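Local atomic coordinates of protein Ta0487 (Thermoplasma acidophilum, PDB entry 3KBQ), a protein that is of unknown function but belongs to the CinA family, this chain being its probable molybdopterin-binding domain. Residues Ile149-Pro154 with Glu158-Ala163. Residues are numbered along the deposited sequence; the frame is centred on the assembly and turned at random.
Sequences ILPGVP and EALLKA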
# COMPACT_ATOMS: atom_id res chain seq x y z
N ILE B 149 -8.97 -5.51 12.58
CA ILE B 149 -7.67 -6.15 12.33
C ILE B 149 -7.98 -7.61 12.01
O ILE B 149 -8.60 -8.31 12.85
CB ILE B 149 -6.75 -5.98 13.58
CG1 ILE B 149 -6.46 -4.49 13.83
CG2 ILE B 149 -5.41 -6.80 13.45
CD1 ILE B 149 -5.75 -4.26 15.21
N LEU B 150 -7.61 -8.05 10.80
CA LEU B 150 -8.07 -9.33 10.23
C LEU B 150 -6.88 -10.22 9.90
O LEU B 150 -5.78 -9.70 9.71
CB LEU B 150 -8.87 -9.08 8.96
CG LEU B 150 -10.11 -8.19 9.09
CD1 LEU B 150 -10.78 -7.91 7.74
CD2 LEU B 150 -11.03 -8.89 10.06
N PRO B 151 -7.09 -11.55 9.86
CA PRO B 151 -6.06 -12.50 9.38
C PRO B 151 -5.77 -12.27 7.92
O PRO B 151 -6.60 -11.68 7.21
CB PRO B 151 -6.73 -13.87 9.49
CG PRO B 151 -7.84 -13.70 10.51
CD PRO B 151 -8.28 -12.24 10.38
N GLY B 152 -4.63 -12.76 7.47
CA GLY B 152 -4.25 -12.51 6.06
C GLY B 152 -4.74 -13.65 5.16
O GLY B 152 -4.75 -13.53 3.94
N VAL B 153 -5.12 -14.76 5.75
CA VAL B 153 -5.73 -15.85 4.94
C VAL B 153 -7.07 -15.39 4.33
O VAL B 153 -8.01 -15.11 5.08
CB VAL B 153 -5.93 -17.10 5.80
CG1 VAL B 153 -6.73 -18.21 5.00
CG2 VAL B 153 -4.55 -17.63 6.27
N PRO B 154 -7.17 -15.32 2.97
CA PRO B 154 -8.30 -14.64 2.36
C PRO B 154 -9.64 -15.19 2.78
O PRO B 154 -10.56 -14.44 3.02
CB PRO B 154 -8.07 -14.83 0.84
CG PRO B 154 -6.57 -15.00 0.74
CD PRO B 154 -6.21 -15.81 1.95
N GLU B 158 -12.18 -12.64 4.66
CA GLU B 158 -13.47 -12.34 4.03
C GLU B 158 -14.64 -12.77 4.91
O GLU B 158 -15.61 -12.01 5.05
CB GLU B 158 -13.56 -12.94 2.63
CG GLU B 158 -12.41 -12.44 1.73
CD GLU B 158 -12.33 -13.12 0.36
OE1 GLU B 158 -13.21 -13.92 0.02
OE2 GLU B 158 -11.39 -12.80 -0.42
N ALA B 159 -14.51 -13.92 5.56
CA ALA B 159 -15.53 -14.39 6.49
C ALA B 159 -15.72 -13.39 7.63
O ALA B 159 -16.83 -13.01 7.94
CB ALA B 159 -15.20 -15.77 7.02
N LEU B 160 -14.64 -12.96 8.25
CA LEU B 160 -14.73 -12.05 9.40
C LEU B 160 -15.21 -10.63 9.01
O LEU B 160 -16.00 -9.99 9.72
CB LEU B 160 -13.37 -11.97 10.09
CG LEU B 160 -12.94 -13.11 11.04
CD1 LEU B 160 -11.45 -13.14 11.10
CD2 LEU B 160 -13.40 -12.87 12.42
N LEU B 161 -14.75 -10.15 7.86
CA LEU B 161 -15.17 -8.84 7.38
C LEU B 161 -16.68 -8.82 7.16
O LEU B 161 -17.38 -7.88 7.61
CB LEU B 161 -14.36 -8.42 6.13
CG LEU B 161 -14.56 -6.98 5.69
CD1 LEU B 161 -14.29 -6.04 6.85
CD2 LEU B 161 -13.62 -6.64 4.47
N LYS B 162 -17.18 -9.88 6.53
CA LYS B 162 -18.63 -10.07 6.36
C LYS B 162 -19.42 -10.17 7.67
O LYS B 162 -20.48 -9.57 7.78
CB LYS B 162 -18.94 -11.19 5.35
CG LYS B 162 -18.82 -10.62 3.92
CD LYS B 162 -18.95 -11.63 2.78
CE LYS B 162 -17.59 -12.21 2.40
NZ LYS B 162 -17.32 -13.40 3.25
N ALA B 163 -18.90 -10.87 8.66
CA ALA B 163 -19.49 -10.92 10.01
C ALA B 163 -19.51 -9.56 10.76
O ALA B 163 -20.29 -9.38 11.69
CB ALA B 163 -18.77 -11.97 10.84
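Leu150, the last residue of its strand, packs against Leu160 of the helix that follows, an example of how a strand end and the next helix share an apolar interface. From CB, the Leu150 side chain runs out toward the helix, with CG set beside the backbone N and opposite the carbonyl carbon (chi1 -58°), and at CG it forks over two neighbouring helix residues. One branch, CD2, rests on CB of Leu160 at 3.9 Å, the two side chains sliding past each other in opposite directions. The other, CD1, meets CB of Leu161 at 4.0 Å and also approaches its CD1, the two leucines crossing at about a right angle. Leu160 in turn lies across the ring of Pro151, where its CD1 presses on CD of the proline at 3.4 Å, a tighter fit than carbon pairs usually show. Strand 145-150, parallel to strand 65-69 and antiparallel to strand 137-142 in the mixed sheet, leads through residues 151-153 into helix 154-163, which packs back on the strand's end, in a chain whose sequence marks it as a probable molybdopterin-binding domain. Val153 occupies the N-cap position, and Pro154 opens the first turn. The carbonyl O of Pro154 accepts the N-H of Glu158 at 2.9 Å. Beside this bond the Glu158 side chain covers the same oxygen, its CG only 3.0 Å from Pro154 O, before it extends to bring OE2 within 4.1 Å of the proline CB. A glycine at Glu158 would probably keep the backbone bond but strip Pro154 O of the cover given by CG and lose the approach to CB of Pro154. Farther along the helix, Leu161 also touches Phe31 of helix 23-34, while Leu150 reaches Val67 on the adjacent strand.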